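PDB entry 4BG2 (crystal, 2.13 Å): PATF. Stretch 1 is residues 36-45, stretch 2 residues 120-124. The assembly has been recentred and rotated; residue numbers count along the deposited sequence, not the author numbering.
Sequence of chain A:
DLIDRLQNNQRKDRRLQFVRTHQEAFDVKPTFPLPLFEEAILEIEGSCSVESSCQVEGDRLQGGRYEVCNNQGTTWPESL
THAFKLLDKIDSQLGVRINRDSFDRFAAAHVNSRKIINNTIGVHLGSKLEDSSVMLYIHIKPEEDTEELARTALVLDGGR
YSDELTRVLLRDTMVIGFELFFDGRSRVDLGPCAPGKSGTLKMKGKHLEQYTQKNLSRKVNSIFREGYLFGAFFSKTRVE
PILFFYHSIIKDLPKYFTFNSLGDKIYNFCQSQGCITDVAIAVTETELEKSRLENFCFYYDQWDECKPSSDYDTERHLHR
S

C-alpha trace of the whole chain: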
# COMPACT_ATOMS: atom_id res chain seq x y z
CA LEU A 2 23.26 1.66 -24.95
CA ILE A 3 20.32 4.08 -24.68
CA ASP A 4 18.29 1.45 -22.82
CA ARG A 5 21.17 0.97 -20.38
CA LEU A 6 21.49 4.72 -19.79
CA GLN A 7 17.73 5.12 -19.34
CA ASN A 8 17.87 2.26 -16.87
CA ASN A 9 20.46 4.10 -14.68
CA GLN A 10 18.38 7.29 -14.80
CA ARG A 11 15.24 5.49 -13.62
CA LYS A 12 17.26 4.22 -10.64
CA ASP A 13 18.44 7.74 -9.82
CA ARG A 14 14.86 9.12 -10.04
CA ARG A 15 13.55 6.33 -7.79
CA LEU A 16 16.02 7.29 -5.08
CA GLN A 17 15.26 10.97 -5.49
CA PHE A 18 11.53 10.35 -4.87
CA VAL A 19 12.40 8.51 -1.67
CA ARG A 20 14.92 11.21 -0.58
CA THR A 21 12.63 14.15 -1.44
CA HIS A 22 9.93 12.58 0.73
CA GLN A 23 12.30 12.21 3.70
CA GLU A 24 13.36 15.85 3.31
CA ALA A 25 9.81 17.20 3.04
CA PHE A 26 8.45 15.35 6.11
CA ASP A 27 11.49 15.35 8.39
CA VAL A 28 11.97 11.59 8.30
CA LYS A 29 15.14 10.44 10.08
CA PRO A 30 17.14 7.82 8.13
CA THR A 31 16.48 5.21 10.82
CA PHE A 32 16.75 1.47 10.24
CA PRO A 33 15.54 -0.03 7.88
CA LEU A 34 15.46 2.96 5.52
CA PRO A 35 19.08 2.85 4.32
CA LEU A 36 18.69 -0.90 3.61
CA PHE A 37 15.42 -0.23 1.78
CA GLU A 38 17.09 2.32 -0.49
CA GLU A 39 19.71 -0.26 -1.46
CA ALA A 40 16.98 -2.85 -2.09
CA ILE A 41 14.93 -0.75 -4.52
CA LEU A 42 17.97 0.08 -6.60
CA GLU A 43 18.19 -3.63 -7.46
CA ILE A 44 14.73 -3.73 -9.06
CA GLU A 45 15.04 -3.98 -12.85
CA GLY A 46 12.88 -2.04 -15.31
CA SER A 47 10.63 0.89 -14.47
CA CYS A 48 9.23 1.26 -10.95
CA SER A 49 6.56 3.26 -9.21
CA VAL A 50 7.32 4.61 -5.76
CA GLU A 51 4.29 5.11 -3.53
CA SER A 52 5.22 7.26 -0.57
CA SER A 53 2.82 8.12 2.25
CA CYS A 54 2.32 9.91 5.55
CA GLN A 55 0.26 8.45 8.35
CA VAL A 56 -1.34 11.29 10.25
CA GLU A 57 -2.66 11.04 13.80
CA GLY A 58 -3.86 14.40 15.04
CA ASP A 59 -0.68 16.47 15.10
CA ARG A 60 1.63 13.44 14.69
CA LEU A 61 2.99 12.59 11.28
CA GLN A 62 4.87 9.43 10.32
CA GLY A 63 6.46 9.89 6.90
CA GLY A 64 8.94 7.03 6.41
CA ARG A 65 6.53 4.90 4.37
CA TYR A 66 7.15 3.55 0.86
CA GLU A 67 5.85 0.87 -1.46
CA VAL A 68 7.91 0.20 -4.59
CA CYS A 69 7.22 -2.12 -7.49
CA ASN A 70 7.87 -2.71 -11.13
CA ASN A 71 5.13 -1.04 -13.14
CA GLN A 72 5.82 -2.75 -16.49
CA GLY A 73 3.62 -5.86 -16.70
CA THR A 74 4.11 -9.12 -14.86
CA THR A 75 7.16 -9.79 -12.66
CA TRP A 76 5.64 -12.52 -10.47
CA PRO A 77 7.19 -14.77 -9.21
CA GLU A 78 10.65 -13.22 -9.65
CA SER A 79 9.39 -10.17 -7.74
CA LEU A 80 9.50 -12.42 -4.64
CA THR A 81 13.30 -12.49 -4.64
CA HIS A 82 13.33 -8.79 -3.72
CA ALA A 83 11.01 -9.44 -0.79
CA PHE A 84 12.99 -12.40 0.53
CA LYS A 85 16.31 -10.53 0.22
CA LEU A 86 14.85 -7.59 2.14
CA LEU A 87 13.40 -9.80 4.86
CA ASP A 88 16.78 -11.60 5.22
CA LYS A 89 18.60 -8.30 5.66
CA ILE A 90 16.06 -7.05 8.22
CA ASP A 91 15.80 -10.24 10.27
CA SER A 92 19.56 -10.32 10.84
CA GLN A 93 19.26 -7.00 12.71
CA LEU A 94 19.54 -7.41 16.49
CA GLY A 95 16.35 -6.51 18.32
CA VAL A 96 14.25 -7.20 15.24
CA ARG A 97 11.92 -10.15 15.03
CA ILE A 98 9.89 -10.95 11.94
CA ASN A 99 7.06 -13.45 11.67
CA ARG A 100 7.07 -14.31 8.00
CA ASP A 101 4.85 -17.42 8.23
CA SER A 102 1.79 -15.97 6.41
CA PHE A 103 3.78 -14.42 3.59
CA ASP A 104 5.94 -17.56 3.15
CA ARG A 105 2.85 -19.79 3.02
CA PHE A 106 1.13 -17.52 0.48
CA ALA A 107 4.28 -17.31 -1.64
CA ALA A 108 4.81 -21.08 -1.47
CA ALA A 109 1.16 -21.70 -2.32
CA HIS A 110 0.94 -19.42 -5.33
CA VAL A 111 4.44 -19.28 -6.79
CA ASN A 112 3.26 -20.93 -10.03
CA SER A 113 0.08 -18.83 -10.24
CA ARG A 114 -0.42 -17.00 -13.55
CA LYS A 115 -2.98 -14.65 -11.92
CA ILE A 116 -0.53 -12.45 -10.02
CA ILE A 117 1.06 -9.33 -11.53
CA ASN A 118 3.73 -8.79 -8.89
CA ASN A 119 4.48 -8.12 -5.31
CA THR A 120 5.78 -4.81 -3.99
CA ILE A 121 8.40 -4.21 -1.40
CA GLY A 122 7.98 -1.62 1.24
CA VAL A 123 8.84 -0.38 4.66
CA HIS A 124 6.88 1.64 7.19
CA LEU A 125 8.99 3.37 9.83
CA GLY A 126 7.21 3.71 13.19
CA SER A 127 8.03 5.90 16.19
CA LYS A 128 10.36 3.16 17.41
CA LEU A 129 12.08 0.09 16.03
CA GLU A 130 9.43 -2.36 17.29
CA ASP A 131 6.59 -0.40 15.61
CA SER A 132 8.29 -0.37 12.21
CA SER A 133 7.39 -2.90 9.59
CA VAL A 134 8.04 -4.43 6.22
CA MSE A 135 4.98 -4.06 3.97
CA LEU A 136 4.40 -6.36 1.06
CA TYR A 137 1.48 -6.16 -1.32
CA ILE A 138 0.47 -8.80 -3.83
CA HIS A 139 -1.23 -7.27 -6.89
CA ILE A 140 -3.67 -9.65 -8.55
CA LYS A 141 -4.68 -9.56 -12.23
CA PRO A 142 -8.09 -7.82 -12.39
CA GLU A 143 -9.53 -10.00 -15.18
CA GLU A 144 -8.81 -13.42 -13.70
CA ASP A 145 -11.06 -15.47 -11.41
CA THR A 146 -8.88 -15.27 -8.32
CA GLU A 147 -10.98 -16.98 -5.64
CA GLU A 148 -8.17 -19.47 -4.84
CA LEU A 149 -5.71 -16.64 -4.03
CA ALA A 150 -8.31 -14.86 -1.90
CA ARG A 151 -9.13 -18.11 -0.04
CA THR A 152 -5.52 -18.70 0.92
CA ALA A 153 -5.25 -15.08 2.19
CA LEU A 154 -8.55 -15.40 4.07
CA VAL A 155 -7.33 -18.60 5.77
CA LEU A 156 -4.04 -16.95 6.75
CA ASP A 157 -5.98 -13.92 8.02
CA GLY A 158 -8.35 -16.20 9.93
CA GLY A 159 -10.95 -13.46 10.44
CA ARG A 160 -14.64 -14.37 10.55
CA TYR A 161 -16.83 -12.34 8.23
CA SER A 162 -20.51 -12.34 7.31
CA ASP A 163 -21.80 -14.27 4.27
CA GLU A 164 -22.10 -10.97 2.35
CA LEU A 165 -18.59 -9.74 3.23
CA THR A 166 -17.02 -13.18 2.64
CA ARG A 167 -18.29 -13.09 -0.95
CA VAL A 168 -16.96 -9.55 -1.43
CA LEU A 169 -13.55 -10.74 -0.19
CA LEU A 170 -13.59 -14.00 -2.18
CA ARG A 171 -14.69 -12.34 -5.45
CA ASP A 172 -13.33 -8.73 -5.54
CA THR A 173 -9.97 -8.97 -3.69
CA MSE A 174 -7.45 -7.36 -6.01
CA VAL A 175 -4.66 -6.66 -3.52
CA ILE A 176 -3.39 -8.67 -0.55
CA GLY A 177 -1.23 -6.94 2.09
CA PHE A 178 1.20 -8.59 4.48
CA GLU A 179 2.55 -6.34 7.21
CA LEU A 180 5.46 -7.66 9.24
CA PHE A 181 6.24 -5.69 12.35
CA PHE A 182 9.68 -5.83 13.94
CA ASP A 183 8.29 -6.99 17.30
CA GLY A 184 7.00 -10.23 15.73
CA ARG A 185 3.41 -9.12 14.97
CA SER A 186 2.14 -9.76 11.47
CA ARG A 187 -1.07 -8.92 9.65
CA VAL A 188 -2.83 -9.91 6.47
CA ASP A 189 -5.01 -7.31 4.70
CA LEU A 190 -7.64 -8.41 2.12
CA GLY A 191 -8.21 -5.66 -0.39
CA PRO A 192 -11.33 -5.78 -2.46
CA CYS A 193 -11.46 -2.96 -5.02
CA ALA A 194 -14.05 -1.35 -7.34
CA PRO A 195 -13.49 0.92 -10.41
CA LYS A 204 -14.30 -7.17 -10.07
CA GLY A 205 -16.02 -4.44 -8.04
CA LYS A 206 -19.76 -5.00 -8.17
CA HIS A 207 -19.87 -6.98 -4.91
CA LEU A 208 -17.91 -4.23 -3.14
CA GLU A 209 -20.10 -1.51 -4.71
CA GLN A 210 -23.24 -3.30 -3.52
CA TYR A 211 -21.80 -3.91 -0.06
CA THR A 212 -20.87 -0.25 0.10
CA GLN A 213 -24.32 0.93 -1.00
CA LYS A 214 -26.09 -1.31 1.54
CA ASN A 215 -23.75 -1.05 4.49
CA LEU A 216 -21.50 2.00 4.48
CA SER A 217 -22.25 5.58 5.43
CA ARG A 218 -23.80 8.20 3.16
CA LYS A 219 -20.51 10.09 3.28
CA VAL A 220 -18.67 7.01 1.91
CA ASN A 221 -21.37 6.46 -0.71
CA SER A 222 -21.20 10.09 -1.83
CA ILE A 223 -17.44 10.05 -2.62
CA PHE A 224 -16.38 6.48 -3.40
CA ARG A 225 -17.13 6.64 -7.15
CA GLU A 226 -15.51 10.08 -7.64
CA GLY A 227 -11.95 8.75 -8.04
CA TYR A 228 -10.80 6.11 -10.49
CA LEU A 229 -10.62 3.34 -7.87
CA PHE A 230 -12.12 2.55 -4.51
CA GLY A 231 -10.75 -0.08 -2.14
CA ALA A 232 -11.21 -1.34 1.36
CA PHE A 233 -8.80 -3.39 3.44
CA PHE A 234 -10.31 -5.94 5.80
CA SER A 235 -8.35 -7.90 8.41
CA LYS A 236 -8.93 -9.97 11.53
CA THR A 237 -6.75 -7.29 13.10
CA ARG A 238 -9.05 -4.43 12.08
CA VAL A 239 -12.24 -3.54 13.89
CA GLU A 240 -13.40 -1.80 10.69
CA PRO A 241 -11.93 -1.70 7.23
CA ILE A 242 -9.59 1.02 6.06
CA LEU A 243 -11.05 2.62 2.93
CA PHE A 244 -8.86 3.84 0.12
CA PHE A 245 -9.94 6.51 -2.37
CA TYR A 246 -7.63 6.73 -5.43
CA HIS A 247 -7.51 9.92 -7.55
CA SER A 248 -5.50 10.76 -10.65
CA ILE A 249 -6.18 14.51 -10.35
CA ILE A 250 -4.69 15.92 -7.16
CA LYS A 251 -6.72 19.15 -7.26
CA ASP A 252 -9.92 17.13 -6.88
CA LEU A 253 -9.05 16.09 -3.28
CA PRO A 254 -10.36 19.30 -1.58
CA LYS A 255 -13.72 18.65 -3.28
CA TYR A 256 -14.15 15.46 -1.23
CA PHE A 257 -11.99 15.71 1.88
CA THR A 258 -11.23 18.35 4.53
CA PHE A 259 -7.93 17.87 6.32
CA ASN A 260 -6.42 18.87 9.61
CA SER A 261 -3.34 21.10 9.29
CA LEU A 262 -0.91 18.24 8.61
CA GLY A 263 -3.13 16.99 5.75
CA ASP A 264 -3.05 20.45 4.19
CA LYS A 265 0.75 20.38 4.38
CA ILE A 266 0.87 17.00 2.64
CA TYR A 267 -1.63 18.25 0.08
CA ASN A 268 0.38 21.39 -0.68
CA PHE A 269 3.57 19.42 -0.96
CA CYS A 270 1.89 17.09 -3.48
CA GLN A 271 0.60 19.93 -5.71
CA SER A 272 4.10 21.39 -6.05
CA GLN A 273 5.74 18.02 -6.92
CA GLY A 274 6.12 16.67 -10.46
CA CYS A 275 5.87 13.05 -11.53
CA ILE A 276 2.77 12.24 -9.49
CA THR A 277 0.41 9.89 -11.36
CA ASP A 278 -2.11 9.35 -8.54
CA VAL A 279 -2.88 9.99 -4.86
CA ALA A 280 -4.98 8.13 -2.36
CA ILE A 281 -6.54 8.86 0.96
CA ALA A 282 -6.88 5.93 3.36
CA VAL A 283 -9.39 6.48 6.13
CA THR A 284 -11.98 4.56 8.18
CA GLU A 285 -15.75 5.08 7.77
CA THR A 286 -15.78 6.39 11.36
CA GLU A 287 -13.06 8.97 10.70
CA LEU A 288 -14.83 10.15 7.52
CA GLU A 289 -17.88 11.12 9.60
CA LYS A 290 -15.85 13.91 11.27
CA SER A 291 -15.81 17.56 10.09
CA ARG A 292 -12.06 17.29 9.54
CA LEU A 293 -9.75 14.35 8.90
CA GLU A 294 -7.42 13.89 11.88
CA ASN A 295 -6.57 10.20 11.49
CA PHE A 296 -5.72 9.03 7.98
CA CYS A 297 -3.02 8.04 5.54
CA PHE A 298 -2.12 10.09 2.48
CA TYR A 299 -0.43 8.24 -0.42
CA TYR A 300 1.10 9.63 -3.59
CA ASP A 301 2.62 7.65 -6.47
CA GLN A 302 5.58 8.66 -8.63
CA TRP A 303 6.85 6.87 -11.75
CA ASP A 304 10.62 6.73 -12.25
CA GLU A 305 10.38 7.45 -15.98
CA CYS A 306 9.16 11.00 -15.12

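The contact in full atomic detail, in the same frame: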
# COMPACT_ATOMS: atom_id res chain seq x y z
N LEU A 36 18.79 0.42 4.26
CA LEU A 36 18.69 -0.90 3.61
C LEU A 36 17.62 -0.90 2.51
O LEU A 36 17.81 -1.50 1.45
CB LEU A 36 18.31 -1.98 4.63
CG LEU A 36 19.41 -2.63 5.47
CD1 LEU A 36 18.77 -3.50 6.55
CD2 LEU A 36 20.33 -3.46 4.58
N PHE A 37 16.48 -0.26 2.76
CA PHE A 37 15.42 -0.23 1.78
C PHE A 37 15.84 0.48 0.50
O PHE A 37 15.54 0.03 -0.62
CB PHE A 37 14.20 0.45 2.36
CG PHE A 37 13.05 0.44 1.44
CD1 PHE A 37 12.42 -0.76 1.11
CD2 PHE A 37 12.60 1.61 0.86
CE1 PHE A 37 11.34 -0.78 0.26
CE2 PHE A 37 11.52 1.59 -0.00
CZ PHE A 37 10.90 0.40 -0.30
N GLU A 38 16.59 1.57 0.65
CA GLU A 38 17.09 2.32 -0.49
C GLU A 38 17.99 1.43 -1.36
O GLU A 38 17.87 1.43 -2.59
CB GLU A 38 17.85 3.57 -0.00
CG GLU A 38 16.95 4.62 0.65
CD GLU A 38 17.71 5.85 1.17
OE1 GLU A 38 18.95 5.89 1.09
OE2 GLU A 38 17.06 6.81 1.64
N GLU A 39 18.87 0.67 -0.73
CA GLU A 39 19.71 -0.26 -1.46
C GLU A 39 18.85 -1.31 -2.16
O GLU A 39 19.10 -1.66 -3.31
CB GLU A 39 20.73 -0.93 -0.54
CG GLU A 39 21.70 0.06 0.08
CD GLU A 39 22.66 -0.54 1.10
OE1 GLU A 39 22.23 -1.28 2.02
OE2 GLU A 39 23.88 -0.26 0.98
N ALA A 40 17.81 -1.79 -1.49
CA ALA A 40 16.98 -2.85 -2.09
C ALA A 40 16.26 -2.40 -3.37
O ALA A 40 16.22 -3.13 -4.37
CB ALA A 40 16.00 -3.39 -1.09
N ILE A 41 15.72 -1.18 -3.36
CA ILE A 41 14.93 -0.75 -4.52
C ILE A 41 15.77 -0.41 -5.73
O ILE A 41 15.27 -0.40 -6.85
CB ILE A 41 13.99 0.42 -4.21
CG1 ILE A 41 14.80 1.71 -4.00
CG2 ILE A 41 13.07 0.07 -3.06
CD1 ILE A 41 13.94 2.87 -3.55
N LEU A 42 17.04 -0.12 -5.51
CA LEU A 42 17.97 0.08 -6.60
C LEU A 42 18.23 -1.19 -7.39
O LEU A 42 18.65 -1.11 -8.54
CB LEU A 42 19.30 0.64 -6.08
CG LEU A 42 19.30 2.09 -5.60
CD1 LEU A 42 20.71 2.50 -5.16
CD2 LEU A 42 18.79 3.01 -6.69
N GLU A 43 18.00 -2.36 -6.79
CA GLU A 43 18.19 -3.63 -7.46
C GLU A 43 17.02 -4.06 -8.33
O GLU A 43 17.14 -5.02 -9.07
CB GLU A 43 18.48 -4.74 -6.45
CG GLU A 43 19.74 -4.52 -5.63
CD GLU A 43 20.09 -5.74 -4.79
OE1 GLU A 43 19.19 -6.33 -4.16
OE2 GLU A 43 21.28 -6.12 -4.76
N ILE A 44 15.88 -3.37 -8.25
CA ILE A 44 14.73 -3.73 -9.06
C ILE A 44 14.98 -3.31 -10.50
O ILE A 44 15.31 -2.14 -10.76
CB ILE A 44 13.42 -3.13 -8.54
CG1 ILE A 44 13.18 -3.60 -7.11
CG2 ILE A 44 12.24 -3.59 -9.40
CD1 ILE A 44 12.11 -2.83 -6.39
N GLU A 45 14.83 -4.26 -11.43
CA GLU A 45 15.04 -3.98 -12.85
C GLU A 45 13.78 -3.44 -13.52
O GLU A 45 12.65 -3.75 -13.11
CB GLU A 45 15.55 -5.23 -13.59
CG GLU A 45 17.03 -5.56 -13.34
CD GLU A 45 17.98 -4.39 -13.63
OE1 GLU A 45 17.72 -3.62 -14.59
OE2 GLU A 45 18.98 -4.23 -12.88
N THR A 120 5.01 -6.00 -4.26
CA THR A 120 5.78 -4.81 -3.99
C THR A 120 6.85 -5.14 -2.94
O THR A 120 6.85 -6.22 -2.36
CB THR A 120 4.91 -3.69 -3.36
OG1 THR A 120 4.40 -4.15 -2.13
CG2 THR A 120 3.75 -3.32 -4.24
N ILE A 121 7.72 -4.19 -2.67
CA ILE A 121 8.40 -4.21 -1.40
C ILE A 121 8.26 -2.84 -0.78
O ILE A 121 8.26 -1.82 -1.45
CB ILE A 121 9.90 -4.59 -1.49
CG1 ILE A 121 10.65 -3.75 -2.50
CG2 ILE A 121 10.06 -6.07 -1.85
CD1 ILE A 121 12.14 -3.81 -2.35
N GLY A 122 8.19 -2.83 0.53
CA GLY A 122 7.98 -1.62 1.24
C GLY A 122 8.37 -1.71 2.67
O GLY A 122 8.51 -2.81 3.22
N VAL A 123 8.57 -0.54 3.26
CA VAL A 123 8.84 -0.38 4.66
C VAL A 123 7.99 0.76 5.20
O VAL A 123 7.83 1.79 4.54
CB VAL A 123 10.33 -0.07 4.97
CG1 VAL A 123 11.19 -1.27 4.69
CG2 VAL A 123 10.84 1.15 4.21
N HIS A 124 7.52 0.58 6.42
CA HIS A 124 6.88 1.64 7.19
C HIS A 124 7.64 1.82 8.50
O HIS A 124 7.60 0.96 9.39
CB HIS A 124 5.41 1.30 7.49
CG HIS A 124 4.56 1.10 6.27
ND1 HIS A 124 3.32 0.52 6.32
CD2 HIS A 124 4.78 1.39 4.97
CE1 HIS A 124 2.79 0.49 5.11
NE2 HIS A 124 3.67 0.98 4.26

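The contact is centred on Phe 37 and Ile 121, which bury more surface than any other residues of the two stretches. Ile 121 (chi1 p, chi2 t) points its CA-to-CB bond toward stretch 1, and its CD1 methyl meets four side chains there: CD1 lies 4.1 Å from Phe 37 CE1, 4.1 Å from Ala 40 CB, 4.1 Å from Ile 41 CG2 and 4.2 Å from Ile 44 CD1. Phe 37, Ala 40 and Ile 41 lie three and four residues apart on the helix, which places them on one side of it; Ile 44, in the segment that follows, adds a fourth apolar group at the same methyl. Ala 40 points its CA-to-CB bond toward the strand and adds a small apolar contact through CB, whereas Ile 41, whose CA-to-CB bond points sideways, contributes little buried area.

Phe 37, with chi1 t, lays its ring along the strand. Val 123 covers one face: its CG2 sits 3.9 Å from the ring centroid, 22° off the normal, a CH-pi contact, and approaches Phe 37 CG to 3.6 Å. Between Ile 121 and Val 123, Gly 122 presents only backbone, and its CA comes within 3.6 Å of Phe 37 CE1.

Helix 36-42 and strand 121-124 run nearly antiparallel, at 166°, with their axes 9.4 Å apart at closest approach. Accordingly, Phe 37 pairs with Val 123 (CA to CA 7.2 Å) and Ile 41 with Ile 121 (CA to CA 8.0 Å).

Toward the polar margin, the carbonyl Ile 121 O lies near the plane of the Phe 37 ring, 3.6 Å from CZ, facing the ring edge, where the hydrogens carry slight positive charge. No hydrogen bond joins the stretches. The helix satisfies its own backbone, as in Ala 40 N to Leu 36 O and Ile 41 N to Phe 37 O, both 3.0 Å. Glu 38, Glu 45, Thr 120 and His 124 direct their polar atoms to partners elsewhere in the structure.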